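PDB 7C45: CCHC-type domain-containing protein from Trypanosoma brucei brucei, which probably acts as a 3'-5' RNA exonuclease of the RNase D type that trims guide RNA and grips single-stranded uridine-rich RNA through two zinc knuckles. Local coordinates for residues A[282-287]-A[292-297]; A[258-263]-A[272-277]. One frame throughout, in Å; residues are numbered along the deposited sequence.

Contact 1. Residues A[282-287]-A[292-297]; sequences SFCGEV and RNCFKK. With ZN (zinc ion), chain D; nucleotides of chain B.
In the second CCHC zinc knuckle of the protein, Cys284 and Cys294 meet across a zinc ion, each thiolate sulfur 2.3 Å from the metal, while Cys281 and His289 complete the site. Beside the metal, the ring of Phe283 packs on the turn 294-297. The Phe283 side chain points its CG opposite the backbone N (chi1 -171°), which carries the ring across to Lys297, whose CB sits over the centre of one face, 3.6 Å from the centroid, in a CH-pi contact. The extended lysine chain then runs on past CD1 of Phe283, and NZ reaches a water that also hydrogen-bonds Ser282 OG. Lys296 CB touches CE2 of the same ring, and Cys294 SG approaches it obliquely, 5.0 Å from the centroid, as a sulfur-aromatic contact. That sulfur also accepts a nearly straight hydrogen bond from Lys297 N (168°) and a weak one from Lys296 N.

Backbone and side-chain groups beside Cys294 bind the RNA. Asn293 O accepts N3 of U2 of chain B at 2.7 Å, and Phe295 N donates to its O4 at 2.8 Å, while Asn293 ND2 holds O2. Asn293 OD1 accepts O2' of U5, and Lys296 NZ donates to O4 of U1. Phe295 lays one ring face over the U2 base and turns an edge to U1. Three bonds thus engage U2, in a pattern that suits uracil. The N-H groups at Cys294 SG probably offset part of the thiolate charge; Cys294, held by zinc, lies between the Asn293 O and Phe295 N that bind U2.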
# COMPACT_ATOMS: atom_id res chain seq x y z
N SER A 282 9.88 -25.15 -11.24
CA SER A 282 11.15 -25.42 -10.55
C SER A 282 10.95 -26.15 -9.22
O SER A 282 11.91 -26.71 -8.67
CB SER A 282 11.91 -24.13 -10.34
OG SER A 282 11.23 -23.26 -9.49
N PHE A 283 9.72 -26.15 -8.69
CA PHE A 283 9.44 -26.90 -7.46
C PHE A 283 9.16 -28.37 -7.77
O PHE A 283 9.94 -29.24 -7.43
CB PHE A 283 8.28 -26.25 -6.70
CG PHE A 283 8.06 -26.82 -5.32
CD1 PHE A 283 8.83 -26.40 -4.26
CD2 PHE A 283 7.13 -27.82 -5.12
CE1 PHE A 283 8.64 -26.93 -3.00
CE2 PHE A 283 6.94 -28.36 -3.87
CZ PHE A 283 7.70 -27.92 -2.81
N CYS A 284 8.02 -28.65 -8.41
CA CYS A 284 7.57 -30.03 -8.60
C CYS A 284 8.01 -30.64 -9.91
O CYS A 284 7.80 -31.85 -10.12
CB CYS A 284 6.05 -30.11 -8.50
SG CYS A 284 5.23 -29.36 -9.94
N GLY A 285 8.54 -29.84 -10.82
CA GLY A 285 9.14 -30.35 -12.03
C GLY A 285 8.21 -30.62 -13.20
O GLY A 285 8.68 -31.11 -14.23
N GLU A 286 6.92 -30.34 -13.09
CA GLU A 286 6.05 -30.64 -14.22
C GLU A 286 5.88 -29.43 -15.12
O GLU A 286 6.10 -28.29 -14.72
CB GLU A 286 4.68 -31.12 -13.77
CG GLU A 286 4.73 -31.54 -12.40
CD GLU A 286 3.70 -32.56 -12.01
OE1 GLU A 286 2.69 -32.68 -12.72
OE2 GLU A 286 3.91 -33.24 -11.00
N VAL A 287 5.49 -29.71 -16.36
CA VAL A 287 5.23 -28.67 -17.34
C VAL A 287 3.84 -28.10 -17.09
O VAL A 287 2.94 -28.79 -16.59
CB VAL A 287 5.35 -29.25 -18.77
CG1 VAL A 287 5.26 -28.14 -19.81
CG2 VAL A 287 6.66 -30.00 -18.92
N ARG A 292 5.85 -20.03 -8.80
CA ARG A 292 5.06 -19.03 -8.08
C ARG A 292 3.60 -19.45 -7.95
O ARG A 292 2.91 -19.02 -7.02
CB ARG A 292 5.17 -17.68 -8.79
CG ARG A 292 4.75 -16.47 -7.96
CD ARG A 292 4.43 -15.25 -8.83
NE ARG A 292 4.03 -14.09 -8.03
CZ ARG A 292 2.83 -13.94 -7.47
NH1 ARG A 292 1.91 -14.89 -7.63
NH2 ARG A 292 2.54 -12.86 -6.75
N ASN A 293 3.11 -20.29 -8.87
CA ASN A 293 1.72 -20.74 -8.89
C ASN A 293 1.61 -22.25 -8.67
O ASN A 293 0.56 -22.84 -8.96
CB ASN A 293 1.04 -20.33 -10.20
CG ASN A 293 -0.34 -19.74 -9.99
OD1 ASN A 293 -0.48 -18.55 -9.74
ND2 ASN A 293 -1.37 -20.56 -10.10
N CYS A 294 2.65 -22.88 -8.16
CA CYS A 294 2.62 -24.32 -7.93
C CYS A 294 1.72 -24.66 -6.75
O CYS A 294 1.91 -24.14 -5.65
CB CYS A 294 4.04 -24.84 -7.69
SG CYS A 294 4.13 -26.59 -7.30
N PHE A 295 0.75 -25.54 -6.98
CA PHE A 295 -0.16 -25.98 -5.93
C PHE A 295 0.53 -26.88 -4.89
O PHE A 295 0.03 -27.02 -3.77
CB PHE A 295 -1.36 -26.71 -6.55
CG PHE A 295 -2.15 -25.86 -7.52
CD1 PHE A 295 -2.20 -24.48 -7.38
CD2 PHE A 295 -2.85 -26.45 -8.56
CE1 PHE A 295 -2.95 -23.70 -8.27
CE2 PHE A 295 -3.58 -25.68 -9.46
CZ PHE A 295 -3.65 -24.32 -9.31
N LYS A 296 1.68 -27.44 -5.23
CA LYS A 296 2.43 -28.27 -4.27
C LYS A 296 3.20 -27.37 -3.33
O LYS A 296 3.21 -27.58 -2.15
CB LYS A 296 3.39 -29.17 -4.97
CG LYS A 296 2.80 -30.05 -6.02
CD LYS A 296 1.48 -30.58 -5.57
CE LYS A 296 1.39 -32.04 -5.88
NZ LYS A 296 0.46 -32.51 -6.87
N LYS A 297 3.88 -26.40 -3.90
CA LYS A 297 4.62 -25.44 -3.10
C LYS A 297 3.69 -24.55 -2.31
O LYS A 297 4.02 -24.14 -1.20
CB LYS A 297 5.51 -24.60 -4.01
CG LYS A 297 6.52 -23.73 -3.29
CD LYS A 297 7.50 -23.11 -4.29
CE LYS A 297 8.67 -22.39 -3.58
NZ LYS A 297 9.67 -21.77 -4.53
ZN ZN D . 4.82 -27.16 -9.46
P U B 2 -2.87 -28.76 -15.85
OP1 U B 2 -3.33 -28.92 -17.25
OP2 U B 2 -1.49 -29.16 -15.48
O5' U B 2 -3.05 -27.24 -15.46
C5' U B 2 -4.32 -26.61 -15.50
C4' U B 2 -4.15 -25.14 -15.18
O4' U B 2 -3.79 -25.02 -13.78
C3' U B 2 -3.05 -24.44 -15.98
O3' U B 2 -3.44 -23.11 -16.27
C2' U B 2 -1.87 -24.42 -15.01
O2' U B 2 -0.97 -23.35 -15.20
C1' U B 2 -2.57 -24.32 -13.66
N1 U B 2 -1.80 -24.95 -12.58
C2 U B 2 -1.23 -24.09 -11.67
O2 U B 2 -1.40 -22.90 -11.74
N3 U B 2 -0.50 -24.70 -10.67
C4 U B 2 -0.27 -26.06 -10.54
O4 U B 2 0.41 -26.48 -9.58
C5 U B 2 -0.88 -26.87 -11.54
C6 U B 2 -1.60 -26.30 -12.51
P U B 5 -0.01 -13.43 -15.09
OP1 U B 5 -0.49 -12.06 -15.37
OP2 U B 5 1.18 -13.62 -14.22
O5' U B 5 -1.14 -14.31 -14.41
C5' U B 5 -2.39 -14.53 -15.04
C4' U B 5 -3.20 -15.57 -14.32
O4' U B 5 -2.62 -16.88 -14.56
C3' U B 5 -3.30 -15.42 -12.79
O3' U B 5 -4.62 -15.75 -12.37
C2' U B 5 -2.35 -16.50 -12.28
O2' U B 5 -2.69 -16.99 -11.01
C1' U B 5 -2.51 -17.58 -13.35
N1 U B 5 -1.38 -18.52 -13.47
C2 U B 5 -1.68 -19.86 -13.48
O2 U B 5 -2.81 -20.30 -13.41
N3 U B 5 -0.60 -20.69 -13.60
C4 U B 5 0.71 -20.31 -13.68
O4 U B 5 1.56 -21.18 -13.76
C5 U B 5 0.94 -18.90 -13.66
C6 U B 5 -0.09 -18.06 -13.55
O5' U B 1 -1.79 -32.49 -13.90
C5' U B 1 -3.13 -32.60 -14.34
C4' U B 1 -4.03 -31.58 -13.67
O4' U B 1 -4.17 -31.86 -12.26
C3' U B 1 -3.60 -30.12 -13.72
O3' U B 1 -3.94 -29.53 -14.95
C2' U B 1 -4.37 -29.49 -12.55
O2' U B 1 -5.67 -29.10 -12.98
C1' U B 1 -4.53 -30.67 -11.59
N1 U B 1 -3.79 -30.56 -10.30
C2 U B 1 -2.45 -30.23 -10.23
O2 U B 1 -1.74 -29.99 -11.19
N3 U B 1 -1.94 -30.22 -8.95
C4 U B 1 -2.62 -30.49 -7.78
O4 U B 1 -2.04 -30.42 -6.70
C5 U B 1 -3.99 -30.82 -7.94
C6 U B 1 -4.51 -30.84 -9.16
O HOH W 1 10.79 -23.47 -6.56

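Contact 2. Residues A[258-263]-A[272-277]; sequences CHFCGA and FKKQNG. With ZN (zinc ion), chain C; nucleotides of chain B.
Segment 258-263 is an irregular turn, closed by Gly262 N to Cys258 O and Cys258 N to Ala263 O hydrogen bonds, and it faces the short helix 272-275 with Phe260 and Lys274 CA atoms 6.7 Å apart. This is the first CCHC zinc knuckle: Cys258 and Cys261 supply two of the zinc ligands, and His266 and Cys271 the others. The Cys258 sulfur, 2.3 Å from zinc, also accepts Cys261 N (163°) and, weakly, Phe260 N, whereas Cys261 SG takes Ala263 N.

Across the contact, the Phe260 ring lies against the helix, CE2 3.4 Å from Lys274 CA. Lys274 CB stands over the ring centre, 10° off the normal, a CH-pi contact. A first torsion of 175° carries the lysine chain on over CD1 and CE1 of Phe260 before it leads away to a salt bridge with Glu268. Lys273 CD passes alongside Cys261 CB at 4.0 Å.

The start of the same helix binds RNA. Phe272 has the U4 base of chain B over one ring face and U3 at its edge, and the backbone N of Phe272 donates a nearly straight 2.9 Å hydrogen bond to O4 of U4.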
# COMPACT_ATOMS: atom_id res chain seq x y z
N CYS A 258 9.54 -8.10 -23.80
CA CYS A 258 10.33 -9.32 -23.76
C CYS A 258 11.51 -9.19 -24.72
O CYS A 258 11.32 -8.97 -25.92
CB CYS A 258 9.47 -10.52 -24.12
SG CYS A 258 10.43 -12.04 -24.25
N HIS A 259 12.72 -9.29 -24.19
CA HIS A 259 13.89 -9.19 -25.06
C HIS A 259 13.97 -10.33 -26.08
O HIS A 259 14.66 -10.19 -27.09
CB HIS A 259 15.17 -9.19 -24.23
CG HIS A 259 15.36 -7.96 -23.42
ND1 HIS A 259 16.47 -7.75 -22.63
CD2 HIS A 259 14.59 -6.85 -23.28
CE1 HIS A 259 16.37 -6.58 -22.03
NE2 HIS A 259 15.24 -6.01 -22.41
N PHE A 260 13.31 -11.46 -25.81
CA PHE A 260 13.47 -12.62 -26.69
C PHE A 260 12.54 -12.56 -27.89
O PHE A 260 12.95 -12.85 -29.02
CB PHE A 260 13.25 -13.92 -25.92
CG PHE A 260 13.52 -15.17 -26.76
CD1 PHE A 260 14.81 -15.68 -26.88
CD2 PHE A 260 12.50 -15.80 -27.44
CE1 PHE A 260 15.05 -16.78 -27.64
CE2 PHE A 260 12.73 -16.91 -28.19
CZ PHE A 260 14.01 -17.41 -28.29
N CYS A 261 11.27 -12.21 -27.67
CA CYS A 261 10.28 -12.19 -28.73
C CYS A 261 9.74 -10.81 -29.01
O CYS A 261 9.01 -10.64 -29.98
CB CYS A 261 9.10 -13.11 -28.42
SG CYS A 261 7.95 -12.46 -27.16
N GLY A 262 10.03 -9.82 -28.16
CA GLY A 262 9.61 -8.47 -28.42
C GLY A 262 8.21 -8.11 -27.94
O GLY A 262 7.83 -6.93 -28.05
N ALA A 263 7.44 -9.06 -27.42
CA ALA A 263 6.08 -8.76 -27.00
C ALA A 263 6.07 -8.01 -25.68
O ALA A 263 6.94 -8.20 -24.83
CB ALA A 263 5.26 -10.04 -26.85
N PHE A 272 7.15 -17.78 -23.16
CA PHE A 272 6.71 -19.08 -23.66
C PHE A 272 7.45 -19.46 -24.94
O PHE A 272 7.69 -20.64 -25.19
CB PHE A 272 5.20 -19.08 -23.94
CG PHE A 272 4.35 -18.84 -22.72
CD1 PHE A 272 4.74 -19.29 -21.48
CD2 PHE A 272 3.14 -18.15 -22.83
CE1 PHE A 272 3.94 -19.06 -20.35
CE2 PHE A 272 2.34 -17.93 -21.73
CZ PHE A 272 2.75 -18.38 -20.48
N LYS A 273 7.79 -18.48 -25.77
CA LYS A 273 8.46 -18.82 -27.03
C LYS A 273 9.88 -19.28 -26.78
O LYS A 273 10.31 -20.29 -27.34
CB LYS A 273 8.41 -17.62 -27.98
CG LYS A 273 6.97 -17.24 -28.36
CD LYS A 273 6.96 -16.34 -29.57
CE LYS A 273 5.55 -16.10 -30.12
NZ LYS A 273 5.53 -14.83 -30.93
N LYS A 274 10.62 -18.61 -25.89
CA LYS A 274 11.98 -19.04 -25.59
C LYS A 274 11.97 -20.40 -24.91
O LYS A 274 12.86 -21.23 -25.15
CB LYS A 274 12.69 -18.00 -24.73
CG LYS A 274 14.08 -18.40 -24.26
CD LYS A 274 14.67 -17.35 -23.35
CE LYS A 274 16.17 -17.57 -23.14
NZ LYS A 274 16.69 -16.56 -22.22
N GLN A 275 10.97 -20.65 -24.08
CA GLN A 275 10.85 -21.94 -23.40
C GLN A 275 10.38 -23.02 -24.35
O GLN A 275 10.66 -24.19 -24.13
CB GLN A 275 9.90 -21.82 -22.21
CG GLN A 275 10.36 -20.83 -21.16
CD GLN A 275 9.26 -20.37 -20.21
OE1 GLN A 275 8.14 -20.88 -20.21
NE2 GLN A 275 9.59 -19.37 -19.40
N ASN A 276 9.62 -22.64 -25.38
CA ASN A 276 9.38 -23.49 -26.54
C ASN A 276 8.86 -24.86 -26.12
O ASN A 276 9.29 -25.89 -26.62
CB ASN A 276 10.67 -23.63 -27.36
CG ASN A 276 10.40 -23.70 -28.85
OD1 ASN A 276 9.38 -24.20 -29.29
ND2 ASN A 276 11.34 -23.17 -29.64
N GLY A 277 7.93 -24.87 -25.16
CA GLY A 277 7.37 -26.12 -24.68
C GLY A 277 8.27 -26.95 -23.78
O GLY A 277 7.93 -28.10 -23.49
ZN ZN C . 8.71 -13.35 -25.11
P U B 4 -3.94 -15.78 -18.81
OP1 U B 4 -5.07 -15.44 -17.90
OP2 U B 4 -4.24 -16.30 -20.16
O5' U B 4 -2.93 -14.54 -18.95
C5' U B 4 -1.64 -14.68 -19.57
C4' U B 4 -0.55 -14.93 -18.56
O4' U B 4 0.62 -15.49 -19.22
C3' U B 4 -0.05 -13.73 -17.76
O3' U B 4 0.30 -14.22 -16.46
C2' U B 4 1.24 -13.36 -18.51
O2' U B 4 2.18 -12.64 -17.74
C1' U B 4 1.77 -14.74 -18.85
N1 U B 4 2.74 -14.86 -19.94
C2 U B 4 4.00 -15.39 -19.66
O2 U B 4 4.37 -15.66 -18.55
N3 U B 4 4.84 -15.54 -20.74
C4 U B 4 4.53 -15.24 -22.05
O4 U B 4 5.37 -15.45 -22.93
C5 U B 4 3.21 -14.73 -22.26
C6 U B 4 2.38 -14.57 -21.24
P U B 3 -3.83 -22.67 -17.77
OP1 U B 3 -5.30 -22.77 -17.85
OP2 U B 3 -2.92 -23.33 -18.72
O5' U B 3 -3.47 -21.12 -17.79
C5' U B 3 -4.11 -20.24 -16.88
C4' U B 3 -3.40 -18.92 -16.82
O4' U B 3 -2.07 -19.12 -16.28
C3' U B 3 -3.20 -18.22 -18.17
O3' U B 3 -3.11 -16.83 -17.94
C2' U B 3 -1.82 -18.70 -18.56
O2' U B 3 -1.17 -17.90 -19.51
C1' U B 3 -1.12 -18.65 -17.21
N1 U B 3 0.12 -19.46 -17.17
C2 U B 3 1.30 -18.77 -16.96
O2 U B 3 1.37 -17.57 -16.74
N3 U B 3 2.42 -19.55 -16.97
C4 U B 3 2.49 -20.91 -17.19
O4 U B 3 3.59 -21.44 -17.16
C5 U B 3 1.23 -21.55 -17.42
C6 U B 3 0.11 -20.81 -17.41

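Contact 2 comes first along the chain and contact 1 after it, so the two zinc knuckles follow one another, after helix 245-251 and close to the C-terminus. Their centres lie about 20 Å apart and their nearest atoms about 5 Å, without touching; each sits at the surface, its centre about 28 Å (contact 1) or about 32 Å (contact 2) from the chain centre, on the same side. Neither shares the mixed sheet of the exonuclease domain, whose Asp41, Glu43 and Asp191 bind calcium. Both knuckles meet one RNA strand: contact 1 engages U1, U2 and U5, and contact 2 the intervening U3 and U4, so the two knuckles together bind five successive nucleotides of one strand.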